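Local coordinates for cysteine hydrolase (PDB 6KUA), which acts as a nicotinamidase of the isochorismatase family, a hydrolase that converts nicotinamide to nicotinic acid and ammonia, at residues A[104-108]-A[109-113]; A[117-121]-A[122-126]; A[87-90]-A[91-95]. All coordinates share one frame; numbering follows the deposited sequence.

Contact 1: A[104-108]-A[109-113]; sequences KTRYD and SFFGT
Ser109 lies against the aliphatic part of Lys104, with its CA 3.7 Å from Lys104 CD and its OG alongside CD and CE; that hydroxyl is hydrogen-bonded to Thr141 of helix 137-147. At Phe110 the loop closes an Asx turn. In Asp108, CG lies anti to the backbone N (chi1 173°), which brings OD1 forward to accept the N-H of Phe110 at 2.8 Å, in a nearly straight bond (164°) that arrives from above the carboxylate plane. The same OD1 also lies in the plane of the Phe110 ring, at its edge, while OD2 binds Ser144. The ring itself packs on Leu115 and Leu119 of helix 115-121.

Phe111 N completes a type I turn by bonding to Asp108 O at 3.1 Å. Its ring runs side by side with Arg106, whose CG comes within 3.6 Å of Phe111 CD2; the guanidinium beyond, paired with Glu121 of the second subunit, is turned 28° from the ring plane. Phe111 O takes hydrogens from two waters, one of which also donates to Asp108 O and accepts from Arg106 N, tying the two arms of the loop together.

Gly112, at positive phi, carries the chain through a type II turn to Thr113. There CG2 rests 4.0 Å from Lys104 CB, and OG1 donates to Ser109 O at 2.8 Å on a lone pair in the carbonyl plane.

Lys104 is gripped by the loop: its NZ donates to Tyr107 O at 3.0 Å and to Arg106 O at 3.1 Å, besides its salt bridge to Asp10. With Cys137 touching the Lys104 side chain, this grouping is consistent with the Asp-Lys-Cys triad of nicotinamidases.

Contact 2: A[117-121]-A[122-126]; sequences SLLRE and RSINQ
A Schellman motif ends helix 115-121, where Ile124 and Ser123 turn back onto Leu119 and Arg120. Ile124 N reaches Leu119 O at 3.1 Å in a fairly straight bond (163°), and Ser123 N reaches Arg120 O, also at 3.1 Å. Ser123 is the C-prime residue, and its positive phi makes the reversal possible. Leu119 O is gripped twice, because Arg122 N approaches it at 3.2 Å from the opposite face of its carbonyl plane. The hydrophobic contact that accompanies the motif joins Leu119 and Ile124: Leu119 CD2 and Ile124 CG2 meet at 4.1 Å, and both side chains continue onto Ala5 of strand 4-9.

On the other flank Arg122 lies alongside Leu118, pointing the same way. Its chain is extended from CG to NE, which carries the guanidinium back along the helix, where NH1 donates to Leu118 O at 2.9 Å, while Leu118 CD2 approaches NH1 to 3.6 Å. NH1 also forms a salt bridge with Glu121 OE1 at 3.0 Å, from above a carboxylate plane turned 40° from the guanidinium. A water in the guanidinium plane joins NH2 to the same OE1, whereas OE2 is held by Arg106 of the second subunit.

A guanidinium placed at this end of the helix, on a backbone carbonyl and a carboxylate at once, would probably offset the negative potential gathered there.

Contact 3: A[87-90]-A[91-95]; sequences GKLY and ETIKA
Tyr90 and Lys94 pack against each other where helix 84-93 closes, the helix of the beta-alpha-beta crossover between strands 48-54 and 99-104. Lys94 CB sits over one face of the Tyr90 ring in a CH-pi contact, 3.7 Å from the ring centroid and 20° off the normal, displaced toward the rim. Because Lys94 CG stands between the backbone N and the carbonyl carbon (chi1 47°), its chain crosses the aromatic side chain at about a right angle, with CD also approaching CE2.

The inward side is the compact one. Leu89, Tyr90 and Ile93 turn to the body of the domain: Phe51 meets the Tyr90 ring edge-to-face, Val99 touches Tyr90 and Ile93, and Leu89 and Ile93 both press on Ile39 of helix 32-44. Leu89 CD1 lies 4.3 Å from Ile93 CG2.

The backbone bonds are less even. Glu91 N donates to Gly87 O at 3.2 Å in the regular helical pattern, whereas Ile93 N donates to Tyr90 O at 3.1 Å, an i to i-3 bond, and only weakly to Leu89 O. That oxygen accepts from the Thr92 hydroxyl, OG1 donating to Leu89 O at 3.1 Å on a lone pair in the carbonyl plane, with a weak bond from Thr92 N besides.

The outward side, with Lys88, Glu91 and the outer end of Lys94, is looser. Glu91 bends at its second torsion, which brings OE1 to the edge of the Tyr90 ring, in its plane, with the carboxylate turned 85° from that ring. Glu91 OE2 faces Lys94 NZ in a salt bridge of 3.2 Å, met nearly head-on to its C-O bond. At the far end of the ring, a water lies 3.2 Å from Tyr90 OH and donates to Lys94 O at 3.0 Å.

Along the chain contact 3 comes first, then contact 1, then contact 2, all within one isochorismatase domain built on a parallel sheet. Strand 99-104, outermost within the chain, separates contact 3, on the helix before it, from contact 1, at its end and in the loop that follows; contact 2 then leads from helix 115-121 into strand 126-132. Centres of contacts 1 and 2 lie about 17 Å apart, yet the two touch, Phe110 CE2 being 3.8 Å from Leu119 CD1. Contact 3 stands about 22 Å from each, centre to centre. Contacts 1 and 2 also meet the second subunit, so the segment carrying the probable catalytic lysine also lies at a subunit interface, whereas contact 3 touches no other chain.

Contact 1: A[104-108]-A[109-113]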
loop_
_atom_site.group_PDB
_atom_site.type_symbol
_atom_site.label_atom_id
_atom_site.label_comp_id
_atom_site.label_asym_id
_atom_site.label_seq_id
_atom_site.Cartn_x
_atom_site.Cartn_y
_atom_site.Cartn_z
ATOM N N LYS A 104 5.149 5.352 -14.186
ATOM C CA LYS A 104 4.045 4.689 -13.507
ATOM C C LYS A 104 3.448 3.640 -14.434
ATOM O O LYS A 104 3.555 3.746 -15.656
ATOM C CB LYS A 104 2.958 5.689 -13.059
ATOM C CG LYS A 104 2.240 6.438 -14.177
ATOM C CD LYS A 104 1.327 7.495 -13.572
ATOM C CE LYS A 104 0.589 8.314 -14.617
ATOM N NZ LYS A 104 -0.587 7.610 -15.183
ATOM N N THR A 105 2.853 2.600 -13.837
ATOM C CA THR A 105 2.313 1.479 -14.597
ATOM C C THR A 105 0.788 1.448 -14.626
ATOM O O THR A 105 0.219 0.689 -15.417
ATOM C CB THR A 105 2.854 0.138 -14.050
ATOM O OG1 THR A 105 2.521 -0.022 -12.657
ATOM C CG2 THR A 105 4.389 0.052 -14.221
ATOM N N ARG A 106 0.112 2.236 -13.798
ATOM C CA ARG A 106 -1.344 2.356 -13.830
ATOM C C ARG A 106 -1.711 3.827 -13.979
ATOM O O ARG A 106 -0.840 4.704 -14.012
ATOM C CB ARG A 106 -1.991 1.751 -12.572
ATOM C CG ARG A 106 -1.774 0.231 -12.364
ATOM C CD ARG A 106 -2.405 -0.641 -13.460
ATOM N NE ARG A 106 -2.162 -2.076 -13.249
ATOM C CZ ARG A 106 -1.165 -2.772 -13.809
ATOM N NH1 ARG A 106 -1.028 -4.070 -13.550
ATOM N NH2 ARG A 106 -0.294 -2.181 -14.630
ATOM N N TYR A 107 -3.015 4.100 -14.075
ATOM C CA TYR A 107 -3.469 5.489 -14.122
ATOM C C TYR A 107 -3.022 6.258 -12.880
ATOM O O TYR A 107 -2.597 7.416 -12.978
ATOM C CB TYR A 107 -4.993 5.557 -14.232
ATOM C CG TYR A 107 -5.627 4.688 -15.309
ATOM C CD1 TYR A 107 -5.314 4.855 -16.650
ATOM C CD2 TYR A 107 -6.568 3.720 -14.970
ATOM C CE1 TYR A 107 -5.908 4.057 -17.632
ATOM C CE2 TYR A 107 -7.175 2.928 -15.931
ATOM C CZ TYR A 107 -6.845 3.105 -17.259
ATOM O OH TYR A 107 -7.450 2.311 -18.205
ATOM N N ASP A 108 -3.138 5.633 -11.700
ATOM C CA ASP A 108 -2.855 6.281 -10.423
ATOM C C ASP A 108 -1.353 6.493 -10.266
ATOM O O ASP A 108 -0.586 5.531 -10.212
ATOM C CB ASP A 108 -3.412 5.413 -9.292
ATOM C CG ASP A 108 -3.037 5.901 -7.885
ATOM O OD1 ASP A 108 -2.396 6.970 -7.703
ATOM O OD2 ASP A 108 -3.412 5.181 -6.931
ATOM N N SER A 109 -0.949 7.755 -10.133
ATOM C CA SER A 109 0.464 8.117 -10.042
ATOM C C SER A 109 1.146 7.560 -8.794
ATOM O O SER A 109 2.383 7.506 -8.754
ATOM C CB SER A 109 0.596 9.640 -10.056
ATOM O OG SER A 109 0.163 10.195 -11.299
ATOM N N PHE A 110 0.381 7.166 -7.774
ATOM C CA PHE A 110 0.952 6.623 -6.548
ATOM C C PHE A 110 1.092 5.101 -6.568
ATOM O O PHE A 110 1.801 4.550 -5.719
ATOM C CB PHE A 110 0.099 7.010 -5.338
ATOM C CG PHE A 110 0.098 8.486 -5.030
ATOM C CD1 PHE A 110 -0.732 9.360 -5.725
ATOM C CD2 PHE A 110 0.926 8.999 -4.038
ATOM C CE1 PHE A 110 -0.746 10.733 -5.422
ATOM C CE2 PHE A 110 0.927 10.374 -3.735
ATOM C CZ PHE A 110 0.092 11.236 -4.430
ATOM N N PHE A 111 0.433 4.410 -7.497
ATOM C CA PHE A 111 0.428 2.951 -7.462
ATOM C C PHE A 111 1.753 2.392 -7.955
ATOM O O PHE A 111 2.202 2.715 -9.056
ATOM C CB PHE A 111 -0.719 2.390 -8.292
ATOM C CG PHE A 111 -0.848 0.906 -8.163
ATOM C CD1 PHE A 111 -1.434 0.350 -7.039
ATOM C CD2 PHE A 111 -0.317 0.064 -9.129
ATOM C CE1 PHE A 111 -1.528 -1.023 -6.899
ATOM C CE2 PHE A 111 -0.406 -1.316 -8.990
ATOM C CZ PHE A 111 -1.009 -1.853 -7.884
ATOM N N GLY A 112 2.388 1.563 -7.133
ATOM C CA GLY A 112 3.652 0.951 -7.504
ATOM C C GLY A 112 4.798 1.917 -7.741
ATOM O O GLY A 112 5.787 1.546 -8.377
ATOM N N THR A 113 4.700 3.148 -7.248
ATOM C CA THR A 113 5.742 4.151 -7.404
ATOM C C THR A 113 6.225 4.623 -6.038
ATOM O O THR A 113 5.578 4.371 -5.018
ATOM C CB THR A 113 5.245 5.363 -8.206
ATOM O OG1 THR A 113 4.394 6.145 -7.353
ATOM C CG2 THR A 113 4.495 4.917 -9.499
HETATM O O HOH W 1 3.818 1.716 -11.260
HETATM O O HOH W 2 1.140 3.609 -11.318
#

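Contact 2: A[117-121]-A[122-126]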
loop_
_atom_site.group_PDB
_atom_site.type_symbol
_atom_site.label_atom_id
_atom_site.label_comp_id
_atom_site.label_asym_id
_atom_site.label_seq_id
_atom_site.Cartn_x
_atom_site.Cartn_y
_atom_site.Cartn_z
ATOM N N SER A 117 6.492 8.272 -0.751
ATOM C CA SER A 117 7.680 8.350 0.093
ATOM C C SER A 117 8.562 9.537 -0.284
ATOM O O SER A 117 9.165 10.158 0.598
ATOM C CB SER A 117 8.477 7.049 0.012
ATOM O OG SER A 117 9.227 7.043 -1.181
ATOM N N LEU A 118 8.633 9.869 -1.578
ATOM C CA LEU A 118 9.380 11.046 -2.009
ATOM C C LEU A 118 8.780 12.331 -1.453
ATOM O O LEU A 118 9.514 13.225 -1.020
ATOM C CB LEU A 118 9.417 11.113 -3.530
ATOM C CG LEU A 118 10.347 10.101 -4.209
ATOM C CD1 LEU A 118 10.065 10.063 -5.717
ATOM C CD2 LEU A 118 11.817 10.436 -3.938
ATOM N N LEU A 119 7.450 12.456 -1.495
ATOM C CA LEU A 119 6.781 13.621 -0.925
ATOM C C LEU A 119 7.007 13.714 0.583
ATOM O O LEU A 119 7.285 14.800 1.113
ATOM C CB LEU A 119 5.285 13.557 -1.231
ATOM C CG LEU A 119 4.872 13.553 -2.701
ATOM C CD1 LEU A 119 3.398 13.103 -2.872
ATOM C CD2 LEU A 119 5.100 14.928 -3.298
ATOM N N ARG A 120 6.883 12.584 1.291
ATOM C CA ARG A 120 7.060 12.582 2.744
ATOM C C ARG A 120 8.488 12.956 3.142
ATOM O O ARG A 120 8.683 13.695 4.114
ATOM C CB ARG A 120 6.705 11.221 3.323
ATOM C CG ARG A 120 5.222 10.864 3.283
ATOM C CD ARG A 120 4.969 9.533 4.018
ATOM N NE ARG A 120 3.650 8.979 3.705
ATOM C CZ ARG A 120 2.961 8.175 4.510
ATOM N NH1 ARG A 120 3.455 7.822 5.689
ATOM N NH2 ARG A 120 1.764 7.742 4.143
ATOM N N GLU A 121 9.498 12.431 2.418
ATOM C CA GLU A 121 10.903 12.791 2.649
ATOM C C GLU A 121 11.089 14.305 2.692
ATOM O O GLU A 121 11.942 14.816 3.421
ATOM C CB GLU A 121 11.801 12.241 1.524
ATOM C CG GLU A 121 12.336 10.824 1.652
ATOM C CD GLU A 121 12.927 10.294 0.330
ATOM O OE1 GLU A 121 13.568 11.067 -0.413
ATOM O OE2 GLU A 121 12.733 9.097 0.017
ATOM N N ARG A 122 10.337 15.029 1.869
ATOM C CA ARG A 122 10.533 16.452 1.642
ATOM C C ARG A 122 9.542 17.317 2.401
ATOM O O ARG A 122 9.412 18.502 2.091
ATOM C CB ARG A 122 10.443 16.737 0.145
ATOM C CG ARG A 122 11.607 16.158 -0.604
ATOM C CD ARG A 122 11.292 15.938 -2.085
ATOM N NE ARG A 122 12.479 15.460 -2.781
ATOM C CZ ARG A 122 12.956 14.223 -2.668
ATOM N NH1 ARG A 122 12.325 13.339 -1.901
ATOM N NH2 ARG A 122 14.055 13.866 -3.322
ATOM N N SER A 123 8.808 16.732 3.354
ATOM C CA SER A 123 7.866 17.457 4.202
ATOM C C SER A 123 6.753 18.125 3.393
ATOM O O SER A 123 6.314 19.235 3.719
ATOM C CB SER A 123 8.600 18.477 5.079
ATOM O OG SER A 123 9.380 17.785 6.037
ATOM N N ILE A 124 6.299 17.449 2.332
ATOM C CA ILE A 124 5.173 17.908 1.515
ATOM C C ILE A 124 3.889 17.310 2.059
ATOM O O ILE A 124 3.766 16.085 2.161
ATOM C CB ILE A 124 5.340 17.488 0.044
ATOM C CG1 ILE A 124 6.679 17.944 -0.523
ATOM C CG2 ILE A 124 4.170 17.993 -0.767
ATOM C CD1 ILE A 124 6.695 19.376 -0.827
ATOM N N ASN A 125 2.907 18.154 2.359
ATOM C CA ASN A 125 1.581 17.643 2.701
ATOM C C ASN A 125 0.504 18.259 1.820
ATOM O O ASN A 125 -0.675 18.193 2.158
ATOM C CB ASN A 125 1.250 17.877 4.185
ATOM C CG ASN A 125 0.954 19.332 4.493
ATOM O OD1 ASN A 125 1.430 20.233 3.801
ATOM N ND2 ASN A 125 0.157 19.570 5.534
ATOM N N GLN A 126 0.880 18.851 0.695
ATOM C CA GLN A 126 -0.078 19.518 -0.175
ATOM C C GLN A 126 0.339 19.310 -1.626
ATOM O O GLN A 126 1.500 19.553 -1.974
ATOM C CB GLN A 126 -0.132 21.005 0.193
ATOM C CG GLN A 126 -0.781 21.918 -0.807
ATOM C CD GLN A 126 -0.924 23.339 -0.265
ATOM O OE1 GLN A 126 0.032 24.123 -0.277
ATOM N NE2 GLN A 126 -2.115 23.666 0.240
HETATM O O HOH W 3 14.943 11.119 -2.518
#

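Contact 3: A[87-90]-A[91-95]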
loop_
_atom_site.group_PDB
_atom_site.type_symbol
_atom_site.label_atom_id
_atom_site.label_comp_id
_atom_site.label_asym_id
_atom_site.label_seq_id
_atom_site.Cartn_x
_atom_site.Cartn_y
_atom_site.Cartn_z
ATOM N N GLY A 87 7.306 20.230 -22.411
ATOM C CA GLY A 87 8.502 19.446 -22.686
ATOM C C GLY A 87 9.740 20.299 -22.887
ATOM O O GLY A 87 10.838 19.922 -22.469
ATOM N N LYS A 88 9.577 21.465 -23.526
ATOM C CA LYS A 88 10.692 22.394 -23.688
ATOM C C LYS A 88 11.201 22.878 -22.339
ATOM O O LYS A 88 12.408 22.843 -22.065
ATOM C CB LYS A 88 10.267 23.592 -24.543
ATOM C CG LYS A 88 9.992 23.284 -26.000
ATOM C CD LYS A 88 10.204 24.520 -26.877
ATOM C CE LYS A 88 9.242 25.654 -26.509
ATOM N NZ LYS A 88 8.360 26.071 -27.653
ATOM N N LEU A 89 10.286 23.361 -21.488
ATOM C CA LEU A 89 10.675 23.827 -20.162
ATOM C C LEU A 89 11.371 22.720 -19.382
ATOM O O LEU A 89 12.379 22.966 -18.708
ATOM C CB LEU A 89 9.446 24.343 -19.410
ATOM C CG LEU A 89 9.606 24.917 -18.004
ATOM C CD1 LEU A 89 10.770 25.898 -17.945
ATOM C CD2 LEU A 89 8.314 25.594 -17.566
ATOM N N TYR A 90 10.873 21.485 -19.496
ATOM C CA TYR A 90 11.444 20.385 -18.727
ATOM C C TYR A 90 12.906 20.158 -19.090
ATOM O O TYR A 90 13.735 19.913 -18.207
ATOM C CB TYR A 90 10.630 19.107 -18.944
ATOM C CG TYR A 90 11.285 17.865 -18.355
ATOM C CD1 TYR A 90 11.209 17.593 -16.989
ATOM C CD2 TYR A 90 11.985 16.970 -19.159
ATOM C CE1 TYR A 90 11.816 16.468 -16.443
ATOM C CE2 TYR A 90 12.590 15.841 -18.621
ATOM C CZ TYR A 90 12.498 15.593 -17.267
ATOM O OH TYR A 90 13.091 14.477 -16.722
ATOM N N GLU A 91 13.246 20.251 -20.384
ATOM C CA GLU A 91 14.636 20.073 -20.804
ATOM C C GLU A 91 15.579 21.042 -20.097
ATOM O O GLU A 91 16.721 20.682 -19.797
ATOM C CB GLU A 91 14.765 20.236 -22.325
ATOM C CG GLU A 91 13.942 19.254 -23.155
ATOM C CD GLU A 91 14.095 17.802 -22.707
ATOM O OE1 GLU A 91 13.080 17.058 -22.736
ATOM O OE2 GLU A 91 15.225 17.409 -22.329
ATOM N N THR A 92 15.126 22.258 -19.804
ATOM C CA THR A 92 15.991 23.249 -19.170
ATOM C C THR A 92 16.023 23.164 -17.648
ATOM O O THR A 92 16.835 23.865 -17.035
ATOM C CB THR A 92 15.575 24.675 -19.560
ATOM O OG1 THR A 92 14.580 25.150 -18.647
ATOM C CG2 THR A 92 15.025 24.720 -20.977
ATOM N N ILE A 93 15.168 22.360 -17.010
ATOM C CA ILE A 93 15.168 22.265 -15.553
ATOM C C ILE A 93 15.358 20.839 -15.049
ATOM O O ILE A 93 15.440 20.632 -13.833
ATOM C CB ILE A 93 13.895 22.887 -14.931
ATOM C CG1 ILE A 93 12.620 22.181 -15.416
ATOM C CG2 ILE A 93 13.808 24.376 -15.230
ATOM C CD1 ILE A 93 11.379 22.610 -14.645
ATOM N N LYS A 94 15.479 19.855 -15.938
ATOM C CA LYS A 94 15.400 18.462 -15.505
ATOM C C LYS A 94 16.553 18.029 -14.600
ATOM O O LYS A 94 16.398 17.053 -13.859
ATOM C CB LYS A 94 15.320 17.539 -16.716
ATOM C CG LYS A 94 16.325 17.845 -17.806
ATOM C CD LYS A 94 16.214 16.829 -18.927
ATOM C CE LYS A 94 17.575 16.461 -19.480
ATOM N NZ LYS A 94 17.449 15.689 -20.743
ATOM N N ALA A 95 17.694 18.725 -14.617
ATOM C CA ALA A 95 18.781 18.359 -13.713
ATOM C C ALA A 95 18.634 18.949 -12.311
ATOM O O ALA A 95 19.411 18.588 -11.418
ATOM C CB ALA A 95 20.128 18.790 -14.300
HETATM O O HOH W 4 14.100 15.109 -13.711
#